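Local coordinates for protein alkylhalidase CmlS (Streptomyces venezuelae, PDB 3I3L) that is a flavin-dependent halogenase of chloramphenicol biosynthesis that holds its FAD through a covalent bond to the protein, at residues S255-V260 with I294-S299. Numbering follows the deposited sequence.
With FAD (flavin-adenine dinucleotide), chain B.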
loop_
_atom_site.group_PDB
_atom_site.type_symbol
_atom_site.label_atom_id
_atom_site.label_comp_id
_atom_site.label_asym_id
_atom_site.label_seq_id
_atom_site.Cartn_x
_atom_site.Cartn_y
_atom_site.Cartn_z
ATOM N N SER A 255 7.077 22.549 -7.603
ATOM C CA SER A 255 7.298 23.993 -7.885
ATOM C C SER A 255 8.246 24.654 -6.909
ATOM O O SER A 255 8.690 25.796 -7.163
ATOM C CB SER A 255 5.980 24.801 -7.888
ATOM O OG SER A 255 5.338 24.817 -6.603
ATOM N N LYS A 256 8.572 23.971 -5.812
ATOM C CA LYS A 256 9.530 24.490 -4.806
ATOM C C LYS A 256 10.953 24.150 -5.173
ATOM O O LYS A 256 11.910 24.544 -4.441
ATOM C CB LYS A 256 9.259 23.961 -3.374
ATOM C CG LYS A 256 7.899 24.319 -2.802
ATOM C CD LYS A 256 7.804 25.879 -2.554
ATOM C CE LYS A 256 6.418 26.288 -1.980
ATOM N NZ LYS A 256 6.415 27.697 -1.559
ATOM N N SER A 257 11.107 23.424 -6.283
ATOM C CA SER A 257 12.467 22.974 -6.730
ATOM C C SER A 257 13.361 24.163 -6.915
ATOM O O SER A 257 14.508 24.163 -6.436
ATOM C CB SER A 257 12.431 22.143 -8.045
ATOM O OG SER A 257 11.641 20.945 -7.835
ATOM N N ALA A 258 12.824 25.171 -7.582
ATOM C CA ALA A 258 13.564 26.378 -7.925
ATOM C C ALA A 258 14.104 27.072 -6.680
ATOM O O ALA A 258 15.265 27.484 -6.664
ATOM C CB ALA A 258 12.701 27.334 -8.773
ATOM N N GLU A 259 13.293 27.159 -5.628
ATOM C CA GLU A 259 13.710 27.823 -4.385
ATOM C C GLU A 259 14.865 27.092 -3.754
ATOM O O GLU A 259 15.858 27.684 -3.434
ATOM C CB GLU A 259 12.580 27.912 -3.380
ATOM C CG GLU A 259 11.228 28.180 -3.984
ATOM C CD GLU A 259 10.284 28.887 -3.026
ATOM O OE1 GLU A 259 10.540 28.856 -1.776
ATOM O OE2 GLU A 259 9.288 29.462 -3.568
ATOM N N VAL A 260 14.738 25.790 -3.587
ATOM C CA VAL A 260 15.841 24.992 -3.077
ATOM C C VAL A 260 17.104 25.136 -3.927
ATOM O O VAL A 260 18.196 25.209 -3.383
ATOM C CB VAL A 260 15.473 23.469 -2.986
ATOM C CG1 VAL A 260 16.701 22.626 -2.581
ATOM C CG2 VAL A 260 14.368 23.289 -2.013
ATOM N N ILE A 294 17.318 15.834 -0.334
ATOM C CA ILE A 294 16.132 16.105 -1.106
ATOM C C ILE A 294 15.954 15.033 -2.150
ATOM O O ILE A 294 16.920 14.343 -2.536
ATOM C CB ILE A 294 16.242 17.444 -1.857
ATOM C CG1 ILE A 294 17.271 17.344 -2.976
ATOM C CG2 ILE A 294 16.658 18.574 -0.839
ATOM C CD1 ILE A 294 17.576 18.682 -3.690
ATOM N N VAL A 295 14.723 14.915 -2.626
ATOM C CA VAL A 295 14.451 14.096 -3.775
ATOM C C VAL A 295 13.101 14.400 -4.364
ATOM O O VAL A 295 12.188 14.738 -3.630
ATOM C CB VAL A 295 14.547 12.596 -3.403
ATOM C CG1 VAL A 295 13.327 12.166 -2.620
ATOM C CG2 VAL A 295 14.690 11.769 -4.678
ATOM N N GLN A 296 12.976 14.273 -5.691
ATOM C CA GLN A 296 11.678 14.244 -6.358
ATOM C C GLN A 296 10.987 12.889 -6.173
ATOM O O GLN A 296 11.497 11.869 -6.616
ATOM C CB GLN A 296 11.770 14.511 -7.895
ATOM C CG GLN A 296 12.438 15.889 -8.367
ATOM C CD GLN A 296 11.715 17.143 -7.909
ATOM O OE1 GLN A 296 10.480 17.169 -7.701
ATOM N NE2 GLN A 296 12.482 18.201 -7.731
ATOM N N ASP A 297 9.797 12.896 -5.559
ATOM C CA ASP A 297 9.041 11.666 -5.348
ATOM C C ASP A 297 7.685 11.840 -5.983
ATOM O O ASP A 297 6.706 11.958 -5.316
ATOM C CB ASP A 297 8.884 11.389 -3.839
ATOM C CG ASP A 297 9.955 10.454 -3.311
ATOM O OD1 ASP A 297 9.989 10.223 -2.099
ATOM O OD2 ASP A 297 10.804 9.970 -4.112
ATOM N N TRP A 298 7.624 11.910 -7.293
ATOM C CA TRP A 298 6.298 11.960 -7.976
ATOM C C TRP A 298 5.631 10.625 -8.032
ATOM O O TRP A 298 6.292 9.629 -8.271
ATOM C CB TRP A 298 6.496 12.412 -9.408
ATOM C CG TRP A 298 7.222 13.722 -9.524
ATOM C CD1 TRP A 298 7.761 14.461 -8.519
ATOM C CD2 TRP A 298 7.458 14.435 -10.727
ATOM N NE1 TRP A 298 8.323 15.577 -9.034
ATOM C CE2 TRP A 298 8.142 15.588 -10.392
ATOM C CE3 TRP A 298 7.110 14.205 -12.072
ATOM C CZ2 TRP A 298 8.542 16.528 -11.342
ATOM C CZ3 TRP A 298 7.487 15.114 -13.014
ATOM C CH2 TRP A 298 8.219 16.275 -12.653
ATOM N N SER A 299 4.305 10.608 -7.891
ATOM C CA SER A 299 3.513 9.452 -8.191
ATOM C C SER A 299 3.565 9.118 -9.690
ATOM O O SER A 299 3.668 10.016 -10.486
ATOM C CB SER A 299 2.082 9.726 -7.799
ATOM O OG SER A 299 1.926 9.883 -6.389
HETATM P PA FAD B . 14.431 0.637 -3.450
HETATM O O1A FAD B . 14.787 1.933 -4.141
HETATM O O2A FAD B . 14.275 0.693 -1.970
HETATM O O5B FAD B . 15.572 -0.465 -3.836
HETATM C C5B FAD B . 16.024 -0.590 -5.170
HETATM C C4B FAD B . 17.505 -1.025 -5.233
HETATM O O4B FAD B . 17.839 -1.225 -6.627
HETATM C C3B FAD B . 18.453 0.026 -4.707
HETATM O O3B FAD B . 19.187 -0.493 -3.640
HETATM C C2B FAD B . 19.380 0.349 -5.889
HETATM O O2B FAD B . 20.712 0.415 -5.484
HETATM C C1B FAD B . 19.169 -0.817 -6.843
HETATM N N9A FAD B . 19.327 -0.570 -8.264
HETATM C C8A FAD B . 18.821 0.468 -8.988
HETATM N N7A FAD B . 19.169 0.302 -10.283
HETATM C C5A FAD B . 19.965 -0.787 -10.389
HETATM C C6A FAD B . 20.595 -1.378 -11.469
HETATM N N6A FAD B . 20.475 -0.878 -12.685
HETATM N N1A FAD B . 21.301 -2.530 -11.247
HETATM C C2A FAD B . 21.427 -3.074 -9.993
HETATM N N3A FAD B . 20.789 -2.486 -8.945
HETATM C C4A FAD B . 20.066 -1.360 -9.133
HETATM N N1 FAD B . 7.857 3.733 2.169
HETATM C C2 FAD B . 7.355 3.196 3.343
HETATM O O2 FAD B . 6.995 2.026 3.323
HETATM N N3 FAD B . 7.239 3.950 4.481
HETATM C C4 FAD B . 7.625 5.264 4.490
HETATM O O4 FAD B . 7.528 5.933 5.569
HETATM C C4X FAD B . 8.102 5.826 3.305
HETATM N N5 FAD B . 8.512 7.131 3.284
HETATM C C5X FAD B . 9.079 7.643 2.140
HETATM C C6 FAD B . 9.491 8.983 2.104
HETATM C C7 FAD B . 9.983 9.512 0.935
HETATM C C7M FAD B . 10.454 10.945 0.869
HETATM C C8 FAD B . 10.111 8.677 -0.171
HETATM C C8M FAD B . 10.728 9.173 -1.417
HETATM C C9 FAD B . 9.665 7.351 -0.166
HETATM C C9A FAD B . 9.153 6.856 1.023
HETATM N N10 FAD B . 8.780 5.543 1.033
HETATM C C10 FAD B . 8.213 5.035 2.140
HETATM C "C1'" FAD B . 8.795 4.843 -0.284
HETATM C "C2'" FAD B . 9.659 3.607 -0.203
HETATM O "O2'" FAD B . 10.869 3.973 0.326
HETATM C "C3'" FAD B . 9.836 2.855 -1.495
HETATM O "O3'" FAD B . 8.574 2.440 -1.969
HETATM C "C4'" FAD B . 10.706 1.573 -1.275
HETATM O "O4'" FAD B . 12.036 1.892 -0.974
HETATM C "C5'" FAD B . 10.732 0.749 -2.556
HETATM O "O5'" FAD B . 11.443 -0.438 -2.358
HETATM P P FAD B . 12.110 -1.054 -3.651
HETATM O O1P FAD B . 11.107 -1.052 -4.783
HETATM O O2P FAD B . 12.802 -2.364 -3.290
HETATM O O3P FAD B . 13.162 0.059 -4.175
#
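The carboxamide of Gln296 bridges Ser257 and Trp298, each partner tilted out of the amide plane, neither lying over its face. Its NE2 donates to Ser257 OG at 2.9 Å, a bent bond (147° at the hydrogen) with the hydroxyl 19° out of the amide plane. Its OE1 accepts the indole NE1 of Trp298 at 3.0 Å, the oxygen a little out of the ring plane. Bonds at both polar atoms fix which way the amide is flipped. Gln296 gets there by folding: CG lies beside its backbone N and the chain bends again at chi2 (-62°), turning the amide oxygen to the N-H of Trp298. The Ser257 hydroxyl also bonds Arg254 O just before the helix. Replacing Ser257 by an alanine would probably leave Gln296 NE2 without its hydroxyl mate and the amide freer to turn about its remaining bond to Trp298. Two residues earlier in the strand, and three later in the helix, the contact is apolar: Val260 CG1 and Ile294 CD1 meet tip to tip at 4.2 Å, beside Phe206, which touches Val260 and Gln296, and Ala265, which touches Ile294. Val295 and Asp297 turn to the other face of the strand, where Asp297 OD1 is covalently joined to FAD C8M (1.5 Å), the 8-methyl carbon of the isoalloxazine. Helix 257-263 thus packs, through a small contact, on the face of the long strand 287-302 turned away from the flavin; that strand pairs antiparallel with strand 203-213 in the mixed sheet of the FAD-binding domain, and its opposite face bears the flavin-aspartate linkage reported for CmlS.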